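Local coordinates for activating signal cointegrator 1 complex subunit 2 (Homo sapiens, PDB 6YXQ), which binds polyubiquitin chains to recruit the ASCC3 helicase and the demethylase ALKBH3 to sites of DNA damage, and also takes part in the rescue of stalled ribosomes, at residues A262-F267 and M324-I329; A289-M294 and E364-R369; S319-M324 and D372-V377; E352-I357 and E379-L384. One frame throughout, in Å; residues are numbered along the deposited sequence.

Contact 1: A262-F267 and M324-I329; sequences AFLDIF and MEIFHI
Leu264 swings CG to the side of its own backbone N (chi1 -70°) and continues extended, which brings CD1 against Ile326. Ile326 and Ile329 share one conformation, with CG1 anti to the carbonyl carbon and CG2 anti to the backbone N, and in both of them CG2 is the branch that meets the leucine. Leu264 CD1 sits 3.9 Å from Ile326 CG2, where the two side chains cross at about a right angle. One turn further along, CB of Ile329 points toward the other helix, and its CG2 lies 4.2 Å from Leu264 CB and about as far from the backbone O of that leucine. The leucine thus meets two isoleucines three positions apart on the same helix face. This is apolar helix-to-helix packing in an all-helical part of the fold: the last turn of helix 243-266 lies against the long helix 306-340, just before Phe267 leaves helical geometry. Further apolar groups close around it, with Cys271 and Phe274 touching Leu264, Phe279 and Leu283 touching Ile326, and Trp261 touching both isoleucines. Ala262, at the start of the segment, packs on His178 of the ASCC3 chain.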
# COMPACT_ATOMS: atom_id res chain seq x y z
N ALA B 262 -11.53 1.09 -7.62
CA ALA B 262 -10.93 -0.06 -6.96
C ALA B 262 -11.57 -0.31 -5.61
O ALA B 262 -11.82 -1.46 -5.23
CB ALA B 262 -9.42 0.15 -6.80
N PHE B 263 -11.86 0.76 -4.87
CA PHE B 263 -12.52 0.58 -3.58
C PHE B 263 -13.87 -0.09 -3.75
O PHE B 263 -14.22 -1.00 -3.00
CB PHE B 263 -12.68 1.92 -2.87
CG PHE B 263 -13.49 1.84 -1.62
CD1 PHE B 263 -13.16 0.93 -0.63
CD2 PHE B 263 -14.59 2.65 -1.43
CE1 PHE B 263 -13.91 0.84 0.53
CE2 PHE B 263 -15.35 2.58 -0.28
CZ PHE B 263 -15.00 1.66 0.70
N LEU B 264 -14.66 0.35 -4.74
CA LEU B 264 -15.98 -0.25 -4.91
C LEU B 264 -15.90 -1.63 -5.53
O LEU B 264 -16.84 -2.42 -5.37
CB LEU B 264 -16.87 0.66 -5.76
CG LEU B 264 -17.27 1.94 -5.03
CD1 LEU B 264 -18.12 2.82 -5.93
CD2 LEU B 264 -18.01 1.64 -3.73
N ASP B 265 -14.81 -1.94 -6.23
CA ASP B 265 -14.61 -3.29 -6.76
C ASP B 265 -14.31 -4.26 -5.63
O ASP B 265 -14.76 -5.41 -5.65
CB ASP B 265 -13.48 -3.27 -7.79
CG ASP B 265 -13.13 -4.67 -8.31
OD1 ASP B 265 -13.98 -5.30 -8.97
OD2 ASP B 265 -11.99 -5.11 -8.06
N ILE B 266 -13.56 -3.81 -4.62
CA ILE B 266 -13.28 -4.67 -3.48
C ILE B 266 -14.49 -4.76 -2.56
O ILE B 266 -14.85 -5.85 -2.10
CB ILE B 266 -12.04 -4.19 -2.72
CG1 ILE B 266 -10.80 -4.30 -3.61
CG2 ILE B 266 -11.86 -5.00 -1.44
CD1 ILE B 266 -10.44 -5.73 -3.96
N PHE B 267 -15.16 -3.64 -2.29
CA PHE B 267 -16.19 -3.54 -1.26
C PHE B 267 -17.44 -2.86 -1.81
O PHE B 267 -17.73 -1.70 -1.47
CB PHE B 267 -15.66 -2.77 -0.05
CG PHE B 267 -16.56 -2.82 1.14
CD1 PHE B 267 -16.86 -4.03 1.75
CD2 PHE B 267 -17.10 -1.65 1.66
CE1 PHE B 267 -17.69 -4.08 2.87
CE2 PHE B 267 -17.93 -1.70 2.77
CZ PHE B 267 -18.23 -2.91 3.37
N MSE B 324 -17.64 5.33 -15.54
CA MSE B 324 -18.84 4.59 -15.93
C MSE B 324 -18.96 3.26 -15.19
O MSE B 324 -20.07 2.80 -14.87
CB MSE B 324 -18.87 4.35 -17.43
CG MSE B 324 -19.51 5.48 -18.19
SE MSE B 324 -18.19 6.48 -19.13
CE MSE B 324 -18.07 5.33 -20.70
N GLU B 325 -17.82 2.63 -14.93
CA GLU B 325 -17.83 1.39 -14.16
C GLU B 325 -18.32 1.64 -12.74
O GLU B 325 -19.08 0.84 -12.18
CB GLU B 325 -16.45 0.74 -14.18
CG GLU B 325 -16.03 0.31 -15.57
CD GLU B 325 -14.67 -0.34 -15.63
OE1 GLU B 325 -13.78 0.04 -14.83
OE2 GLU B 325 -14.48 -1.24 -16.48
N ILE B 326 -17.89 2.76 -12.13
CA ILE B 326 -18.41 3.14 -10.82
C ILE B 326 -19.93 3.29 -10.88
O ILE B 326 -20.67 2.76 -10.04
CB ILE B 326 -17.73 4.43 -10.34
CG1 ILE B 326 -16.25 4.17 -10.03
CG2 ILE B 326 -18.41 4.99 -9.11
CD1 ILE B 326 -15.44 5.42 -9.85
N PHE B 327 -20.41 4.06 -11.88
CA PHE B 327 -21.84 4.27 -12.06
C PHE B 327 -22.59 2.94 -12.10
O PHE B 327 -23.58 2.74 -11.39
CB PHE B 327 -22.09 5.06 -13.35
CG PHE B 327 -23.53 5.47 -13.55
CD1 PHE B 327 -24.45 4.58 -14.09
CD2 PHE B 327 -23.95 6.75 -13.24
CE1 PHE B 327 -25.77 4.96 -14.29
CE2 PHE B 327 -25.26 7.14 -13.45
CZ PHE B 327 -26.18 6.25 -13.97
N HIS B 328 -22.10 2.01 -12.93
CA HIS B 328 -22.82 0.75 -13.06
C HIS B 328 -22.73 -0.10 -11.80
O HIS B 328 -23.69 -0.81 -11.47
CB HIS B 328 -22.32 -0.04 -14.26
CG HIS B 328 -23.13 -1.26 -14.53
ND1 HIS B 328 -22.69 -2.53 -14.21
CD2 HIS B 328 -24.37 -1.41 -15.04
CE1 HIS B 328 -23.63 -3.41 -14.53
NE2 HIS B 328 -24.66 -2.75 -15.04
N ILE B 329 -21.60 -0.06 -11.09
CA ILE B 329 -21.48 -0.83 -9.86
C ILE B 329 -22.53 -0.37 -8.86
O ILE B 329 -23.22 -1.19 -8.23
CB ILE B 329 -20.05 -0.71 -9.29
CG1 ILE B 329 -19.06 -1.49 -10.14
CG2 ILE B 329 -19.99 -1.21 -7.87
CD1 ILE B 329 -17.62 -1.22 -9.77

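Contact 2: A289-M294 and E364-R369; sequences AAIPEM and EKRFLR
Between 289-294 and 364-369 the nearest atoms are Ile291 CG2 and Arg366 NH2, 3.8 Å apart, the methyl lying over one face of the guanidinium group while the side chains cross at about a right angle. The aliphatic part of the arginine supplies a looser apolar contact, its CG being 4.3 Å from Pro292 CG on the pyrrolidine ring. Torsions account for both touches: CG stands anti to the backbone N (chi1 166°), pointing the chain at helix 279-300, and a bend at chi2 (59°) then turns the guanidinium end over the isoleucine. The bend also places Arg366 CD against one face of the Arg369 guanidinium, within the same helix.

The polar interactions of Arg366 lie outside the pair of segments. NE forms a salt bridge with Asp370 OD2 and NH2 one with Glu295 OE1, so the group is probably fixed in rotation by carboxylates from both helices while the isoleucine lies over its face. Glu288 OE2 accepts hydrogen bonds from the backbone N of both Arg366 and Phe367, tying helix 279-300 to the first turn that follows Glu364, the N-cap residue.

Backbone bonding differs between the partners. Leu368 N bonds to Glu364 O at 2.7 Å, whereas helix 279-300 kinks at Pro292, whose N makes no bond to the preceding turn. What results is a proline-kinked helix meeting the N-terminal turn of another, joined by an arginine whose guanidinium is faced by an isoleucine methyl and salt-bridged across the interface to Glu295.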
# COMPACT_ATOMS: atom_id res chain seq x y z
N ALA B 289 -19.73 17.83 -18.14
CA ALA B 289 -19.05 19.12 -18.11
C ALA B 289 -17.59 18.97 -18.50
O ALA B 289 -17.09 19.70 -19.37
CB ALA B 289 -19.16 19.74 -16.71
N ALA B 290 -16.90 18.02 -17.90
CA ALA B 290 -15.46 17.93 -17.96
C ALA B 290 -14.98 17.27 -19.24
O ALA B 290 -14.11 17.82 -19.93
CB ALA B 290 -14.96 17.17 -16.73
N ILE B 291 -15.56 16.12 -19.60
CA ILE B 291 -14.97 15.25 -20.63
C ILE B 291 -14.85 15.94 -22.00
O ILE B 291 -13.77 15.89 -22.59
CB ILE B 291 -15.72 13.93 -20.70
CG1 ILE B 291 -15.57 13.14 -19.39
CG2 ILE B 291 -15.28 13.12 -21.91
CD1 ILE B 291 -14.17 13.17 -18.79
N PRO B 292 -15.92 16.55 -22.54
CA PRO B 292 -15.77 17.14 -23.89
C PRO B 292 -14.66 18.18 -24.00
O PRO B 292 -13.86 18.13 -24.94
CB PRO B 292 -17.16 17.76 -24.14
CG PRO B 292 -18.08 16.93 -23.31
CD PRO B 292 -17.31 16.61 -22.08
N GLU B 293 -14.60 19.12 -23.06
CA GLU B 293 -13.63 20.21 -23.16
C GLU B 293 -12.20 19.67 -23.09
O GLU B 293 -11.34 20.08 -23.89
CB GLU B 293 -13.88 21.24 -22.06
CG GLU B 293 -12.96 22.45 -22.09
CD GLU B 293 -13.10 23.25 -23.37
OE1 GLU B 293 -14.25 23.41 -23.85
OE2 GLU B 293 -12.07 23.73 -23.89
N MSE B 294 -11.94 18.76 -22.17
CA MSE B 294 -10.60 18.19 -22.00
C MSE B 294 -10.21 17.32 -23.18
O MSE B 294 -9.05 17.32 -23.61
CB MSE B 294 -10.53 17.38 -20.71
CG MSE B 294 -11.11 18.04 -19.48
SE MSE B 294 -10.25 17.24 -17.94
CE MSE B 294 -11.69 16.74 -16.81
N GLU B 364 -28.05 14.53 -20.16
CA GLU B 364 -26.60 14.37 -20.25
C GLU B 364 -26.24 13.45 -21.42
O GLU B 364 -25.76 12.33 -21.25
CB GLU B 364 -26.05 13.82 -18.94
CG GLU B 364 -26.73 14.37 -17.70
CD GLU B 364 -26.51 15.85 -17.52
OE1 GLU B 364 -25.56 16.40 -18.12
OE2 GLU B 364 -27.28 16.48 -16.76
N LYS B 365 -26.44 13.98 -22.63
CA LYS B 365 -26.46 13.13 -23.82
C LYS B 365 -25.10 12.51 -24.11
O LYS B 365 -25.02 11.34 -24.51
CB LYS B 365 -26.95 13.93 -25.03
CG LYS B 365 -28.39 14.43 -24.91
CD LYS B 365 -28.71 15.47 -25.98
CE LYS B 365 -28.81 14.84 -27.38
NZ LYS B 365 -29.15 15.85 -28.43
N ARG B 366 -24.01 13.25 -23.91
CA ARG B 366 -22.68 12.69 -24.16
C ARG B 366 -22.37 11.58 -23.17
O ARG B 366 -21.86 10.52 -23.55
CB ARG B 366 -21.62 13.79 -24.09
CG ARG B 366 -20.19 13.27 -23.99
CD ARG B 366 -19.83 12.40 -25.18
NE ARG B 366 -18.54 11.75 -25.00
CZ ARG B 366 -17.40 12.23 -25.48
NH1 ARG B 366 -17.40 13.36 -26.19
NH2 ARG B 366 -16.26 11.59 -25.27
N PHE B 367 -22.64 11.82 -21.89
CA PHE B 367 -22.46 10.75 -20.91
C PHE B 367 -23.38 9.58 -21.21
O PHE B 367 -22.99 8.42 -21.08
CB PHE B 367 -22.70 11.26 -19.50
CG PHE B 367 -22.94 10.17 -18.51
CD1 PHE B 367 -21.87 9.46 -17.98
CD2 PHE B 367 -24.22 9.83 -18.12
CE1 PHE B 367 -22.09 8.44 -17.07
CE2 PHE B 367 -24.44 8.82 -17.21
CZ PHE B 367 -23.37 8.12 -16.69
N LEU B 368 -24.63 9.87 -21.59
CA LEU B 368 -25.57 8.79 -21.87
C LEU B 368 -25.07 7.92 -23.01
O LEU B 368 -25.11 6.69 -22.92
CB LEU B 368 -26.95 9.36 -22.20
CG LEU B 368 -28.08 8.95 -21.26
CD1 LEU B 368 -29.41 9.43 -21.81
CD2 LEU B 368 -28.10 7.45 -21.02
N ARG B 369 -24.59 8.54 -24.08
CA ARG B 369 -24.13 7.80 -25.25
C ARG B 369 -22.99 6.85 -24.89
O ARG B 369 -23.06 5.65 -25.17
CB ARG B 369 -23.71 8.80 -26.33
CG ARG B 369 -23.03 8.23 -27.55
CD ARG B 369 -22.20 9.30 -28.25
NE ARG B 369 -22.71 10.65 -28.04
CZ ARG B 369 -22.00 11.76 -28.23
NH1 ARG B 369 -20.73 11.67 -28.63
NH2 ARG B 369 -22.54 12.95 -28.02

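Contact 3: S319-M324 and D372-V377; sequences SRKKLM and DALFPV
Leu374 and Phe375 meet one side of helix 306-340 at Met324, a selenomethionine in the crystal. Leu374 CD2 approaches Met324 CB to 4.1 Å and Lys321 CG to 4.3 Å, its methyl group touching side chains one turn apart. The Phe375 ring comes up obliquely to the backbone carbonyl, with CE2 3.4 Å from Met324 O, and the same ring atom is 4.3 Å from Met324 CB. With its CG beside the backbone N (chi1 -53°), the phenylalanine ring is placed where CE2 can meet that carbonyl.

Further out, the ring of Phe375 stacks with His328. Trading Phe375 for an alanine removes the ring and would probably leave His328 without its stacking partner and open a gap beside Met324. The turn that carries the phenylalanine is braced by Asp372, whose OD1 takes a nearly straight hydrogen bond from Val377 N (2.8 Å, 177°), while OD2 bonds to Trp407 NE1. Lys321 runs fully extended past the leucine, and its NZ forms a salt bridge with Asp181 of the ASCC3 chain.

The contact thus joins the end of helix 365-374, and the loop leaving it, to the middle of helix 306-340; Tyr287 of helix 279-300 also touches Met324, and helix 394-408 packs on Asp372 and Val377.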
# COMPACT_ATOMS: atom_id res chain seq x y z
N SER B 319 -9.95 7.26 -17.19
CA SER B 319 -10.80 7.87 -16.16
C SER B 319 -12.27 7.80 -16.55
O SER B 319 -13.13 7.56 -15.70
CB SER B 319 -10.38 9.32 -15.92
OG SER B 319 -8.98 9.48 -15.95
N ARG B 320 -12.57 8.01 -17.83
CA ARG B 320 -13.96 7.92 -18.27
C ARG B 320 -14.49 6.51 -18.09
O ARG B 320 -15.60 6.30 -17.57
CB ARG B 320 -14.07 8.38 -19.72
CG ARG B 320 -13.47 9.74 -19.93
CD ARG B 320 -13.38 10.12 -21.38
NE ARG B 320 -14.40 9.47 -22.18
CZ ARG B 320 -14.14 8.74 -23.26
NH1 ARG B 320 -12.89 8.56 -23.65
NH2 ARG B 320 -15.13 8.18 -23.94
N LYS B 321 -13.69 5.51 -18.48
CA LYS B 321 -14.10 4.12 -18.31
C LYS B 321 -14.35 3.80 -16.83
O LYS B 321 -15.38 3.20 -16.48
CB LYS B 321 -13.04 3.19 -18.89
CG LYS B 321 -13.44 1.73 -18.87
CD LYS B 321 -12.32 0.85 -19.43
CE LYS B 321 -12.67 -0.63 -19.36
NZ LYS B 321 -11.50 -1.50 -19.70
N LYS B 322 -13.44 4.22 -15.95
CA LYS B 322 -13.61 3.94 -14.53
C LYS B 322 -14.82 4.65 -13.95
O LYS B 322 -15.50 4.12 -13.07
CB LYS B 322 -12.35 4.32 -13.76
CG LYS B 322 -11.14 3.46 -14.06
CD LYS B 322 -11.46 2.00 -13.90
CE LYS B 322 -10.50 1.13 -14.69
NZ LYS B 322 -10.95 -0.28 -14.72
N LEU B 323 -15.10 5.87 -14.42
CA LEU B 323 -16.29 6.58 -13.95
C LEU B 323 -17.55 5.81 -14.30
O LEU B 323 -18.44 5.63 -13.46
CB LEU B 323 -16.34 7.99 -14.55
CG LEU B 323 -15.74 9.15 -13.77
CD1 LEU B 323 -15.44 10.33 -14.69
CD2 LEU B 323 -16.67 9.58 -12.66
N MSE B 324 -17.64 5.33 -15.54
CA MSE B 324 -18.84 4.59 -15.93
C MSE B 324 -18.96 3.26 -15.19
O MSE B 324 -20.07 2.80 -14.87
CB MSE B 324 -18.87 4.35 -17.43
CG MSE B 324 -19.51 5.48 -18.19
SE MSE B 324 -18.19 6.48 -19.13
CE MSE B 324 -18.07 5.33 -20.70
N ASP B 372 -24.14 4.10 -22.36
CA ASP B 372 -24.90 3.08 -23.05
C ASP B 372 -24.00 2.20 -23.90
O ASP B 372 -24.21 0.99 -24.01
CB ASP B 372 -25.98 3.73 -23.92
CG ASP B 372 -26.89 2.72 -24.57
OD1 ASP B 372 -27.59 2.00 -23.83
OD2 ASP B 372 -26.88 2.64 -25.81
N ALA B 373 -22.97 2.80 -24.52
CA ALA B 373 -22.03 2.01 -25.30
C ALA B 373 -21.36 0.96 -24.43
O ALA B 373 -21.13 -0.17 -24.88
CB ALA B 373 -20.99 2.91 -25.96
N LEU B 374 -21.05 1.31 -23.18
CA LEU B 374 -20.33 0.35 -22.32
C LEU B 374 -21.26 -0.60 -21.56
O LEU B 374 -21.07 -1.82 -21.61
CB LEU B 374 -19.42 1.09 -21.34
CG LEU B 374 -18.36 0.23 -20.67
CD1 LEU B 374 -17.35 -0.28 -21.69
CD2 LEU B 374 -17.66 1.03 -19.59
N PHE B 375 -22.25 -0.08 -20.83
CA PHE B 375 -23.27 -0.87 -20.15
C PHE B 375 -24.62 -0.52 -20.77
O PHE B 375 -25.29 0.42 -20.32
CB PHE B 375 -23.32 -0.58 -18.65
CG PHE B 375 -21.99 -0.72 -17.95
CD1 PHE B 375 -21.63 -1.92 -17.38
CD2 PHE B 375 -21.14 0.36 -17.83
CE1 PHE B 375 -20.43 -2.05 -16.71
CE2 PHE B 375 -19.94 0.24 -17.17
CZ PHE B 375 -19.58 -0.96 -16.61
N PRO B 376 -25.07 -1.26 -21.78
CA PRO B 376 -26.31 -0.88 -22.48
C PRO B 376 -27.49 -0.75 -21.53
O PRO B 376 -27.70 -1.58 -20.64
CB PRO B 376 -26.52 -2.03 -23.49
CG PRO B 376 -25.59 -3.11 -23.07
CD PRO B 376 -24.43 -2.43 -22.40
N VAL B 377 -28.26 0.33 -21.72
CA VAL B 377 -29.40 0.62 -20.86
C VAL B 377 -30.55 -0.35 -21.13
O VAL B 377 -31.21 -0.82 -20.19
CB VAL B 377 -29.86 2.08 -21.05
CG1 VAL B 377 -31.26 2.28 -20.49
CG2 VAL B 377 -28.89 3.05 -20.38

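Contact 4: E352-I357 and E379-L384; sequences EEFLQI and EDISLL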
# COMPACT_ATOMS: atom_id res chain seq x y z
N GLU B 352 -38.29 1.98 -8.98
CA GLU B 352 -38.50 3.42 -9.00
C GLU B 352 -37.18 4.16 -8.83
O GLU B 352 -36.98 5.22 -9.44
CB GLU B 352 -39.49 3.84 -7.92
CG GLU B 352 -40.95 3.44 -8.19
CD GLU B 352 -41.44 3.79 -9.58
OE1 GLU B 352 -41.05 4.85 -10.12
OE2 GLU B 352 -42.22 2.99 -10.15
N GLU B 353 -36.27 3.61 -8.03
CA GLU B 353 -34.97 4.26 -7.86
C GLU B 353 -34.20 4.26 -9.17
O GLU B 353 -33.61 5.28 -9.56
CB GLU B 353 -34.17 3.57 -6.76
CG GLU B 353 -32.78 4.15 -6.59
CD GLU B 353 -32.31 4.17 -5.16
OE1 GLU B 353 -31.57 5.12 -4.80
OE2 GLU B 353 -32.66 3.24 -4.40
N PHE B 354 -34.19 3.12 -9.87
CA PHE B 354 -33.58 3.05 -11.20
C PHE B 354 -34.15 4.13 -12.12
O PHE B 354 -33.41 4.91 -12.75
CB PHE B 354 -33.82 1.65 -11.77
CG PHE B 354 -33.19 1.39 -13.10
CD1 PHE B 354 -33.75 1.91 -14.26
CD2 PHE B 354 -32.06 0.61 -13.20
CE1 PHE B 354 -33.17 1.66 -15.49
CE2 PHE B 354 -31.47 0.36 -14.43
CZ PHE B 354 -32.03 0.89 -15.58
N LEU B 355 -35.49 4.17 -12.22
CA LEU B 355 -36.14 5.12 -13.12
C LEU B 355 -35.80 6.56 -12.75
O LEU B 355 -35.54 7.38 -13.63
CB LEU B 355 -37.65 4.89 -13.08
CG LEU B 355 -38.14 3.50 -13.49
CD1 LEU B 355 -39.64 3.36 -13.26
CD2 LEU B 355 -37.79 3.19 -14.94
N GLN B 356 -35.80 6.88 -11.46
CA GLN B 356 -35.46 8.23 -11.02
C GLN B 356 -34.04 8.59 -11.42
O GLN B 356 -33.78 9.69 -11.94
CB GLN B 356 -35.64 8.33 -9.51
CG GLN B 356 -35.34 9.69 -8.92
CD GLN B 356 -36.09 9.94 -7.63
OE1 GLN B 356 -37.27 9.64 -7.51
NE2 GLN B 356 -35.39 10.49 -6.64
N ILE B 357 -33.09 7.68 -11.17
CA ILE B 357 -31.70 7.94 -11.51
C ILE B 357 -31.58 8.31 -12.98
O ILE B 357 -30.87 9.26 -13.33
CB ILE B 357 -30.81 6.73 -11.17
CG1 ILE B 357 -30.64 6.59 -9.66
CG2 ILE B 357 -29.45 6.86 -11.82
CD1 ILE B 357 -29.86 5.36 -9.26
N GLU B 379 -30.62 -3.37 -21.83
CA GLU B 379 -30.45 -4.67 -21.20
C GLU B 379 -30.79 -4.62 -19.71
O GLU B 379 -31.28 -5.61 -19.15
CB GLU B 379 -29.02 -5.17 -21.44
CG GLU B 379 -28.38 -5.90 -20.29
CD GLU B 379 -26.96 -6.31 -20.62
OE1 GLU B 379 -26.54 -6.08 -21.77
OE2 GLU B 379 -26.27 -6.86 -19.73
N ASP B 380 -30.57 -3.47 -19.05
CA ASP B 380 -30.93 -3.36 -17.65
C ASP B 380 -32.40 -2.99 -17.47
O ASP B 380 -33.00 -3.35 -16.45
CB ASP B 380 -30.03 -2.33 -16.96
CG ASP B 380 -28.60 -2.82 -16.80
OD1 ASP B 380 -28.41 -4.04 -16.60
OD2 ASP B 380 -27.67 -1.99 -16.87
N ILE B 381 -33.00 -2.31 -18.44
CA ILE B 381 -34.44 -2.02 -18.37
C ILE B 381 -35.24 -3.31 -18.50
O ILE B 381 -36.25 -3.50 -17.81
CB ILE B 381 -34.83 -1.00 -19.45
CG1 ILE B 381 -34.33 0.40 -19.08
CG2 ILE B 381 -36.33 -0.98 -19.65
CD1 ILE B 381 -34.92 1.49 -19.96
N SER B 382 -34.81 -4.22 -19.38
CA SER B 382 -35.51 -5.48 -19.51
C SER B 382 -35.44 -6.30 -18.23
O SER B 382 -36.34 -7.10 -17.97
CB SER B 382 -34.96 -6.29 -20.69
OG SER B 382 -33.55 -6.27 -20.69
N LEU B 383 -34.40 -6.13 -17.41
CA LEU B 383 -34.36 -6.80 -16.11
C LEU B 383 -35.53 -6.37 -15.24
O LEU B 383 -36.24 -7.21 -14.66
CB LEU B 383 -33.04 -6.52 -15.40
CG LEU B 383 -31.78 -7.05 -16.05
CD1 LEU B 383 -30.57 -6.69 -15.20
CD2 LEU B 383 -31.89 -8.54 -16.23
N LEU B 384 -35.74 -5.06 -15.12
CA LEU B 384 -36.89 -4.56 -14.38
C LEU B 384 -38.19 -5.05 -14.99
O LEU B 384 -39.11 -5.45 -14.27
CB LEU B 384 -36.87 -3.03 -14.34
CG LEU B 384 -35.50 -2.38 -14.23
CD1 LEU B 384 -35.62 -0.93 -14.60
CD2 LEU B 384 -34.94 -2.52 -12.83
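Phe354 bridges two helices of the helical bundle in the C-terminal half of this chain, filling the interface between helix 348-359 and helix 377-387. The axes of the two segments approach to 11.3 Å and run roughly antiparallel, at 149° between their directions. With CG anti to the backbone N (chi1 -177°), the ring projects from its helix to meet three side chains. Leu384 CD1 lies over one face in a CH-pi contact, 3.7 Å from the centroid of the Phe354 ring and 21° off its normal, displaced toward the CD1 side of the ring. Ile381 and Asp380 approach the ring obliquely. CG1 of Ile381 is 4.0 Å from Phe354 CE1, and CB of Asp380 is equally far from Phe354 CE2. The aspartate therefore presents its methylene to the ring, and its carboxylate plane stands nearly perpendicular to the aromatic plane.

Asp380, Ile381 and Leu384 lie on the side of helix 377-387 that faces Phe354. Replacing Phe354 by an alanine takes the ring away and would probably leave Leu384 CD1 without the face it packs on and open a gap between the helices. The long helix 306-340 also lines this site, Leu331 touching the phenylalanine, Leu336 and His328 the aspartate, and Ile339 the leucine. Phe358, one turn further along helix 348-359, meets Phe354 with the ring planes at about 35°.

In the fold
Helix 306-340 carries contacts 1 and 3, which share Met324 and have centres about 11 Å apart. Contacts 2 and 4 pack against residues of the same helix. Contact 2, its centre about 12 Å from that of contact 3, with which it shares helix 365-374, sets the Phe367 ring on Met324 and Phe327. Contact 4, whose centre is about 18 Å from that of contact 1, packs Ile357 against Phe327. Along the chain the segments of contacts 1, 2 and 3 alternate, while contact 1 closes before contact 4 opens, so distant turns are interlaced in one helical bundle. Contacts 1 and 3 also touch the ASCC3 chain, so this N-terminal part of the protein forms part of the ASCC3 interface.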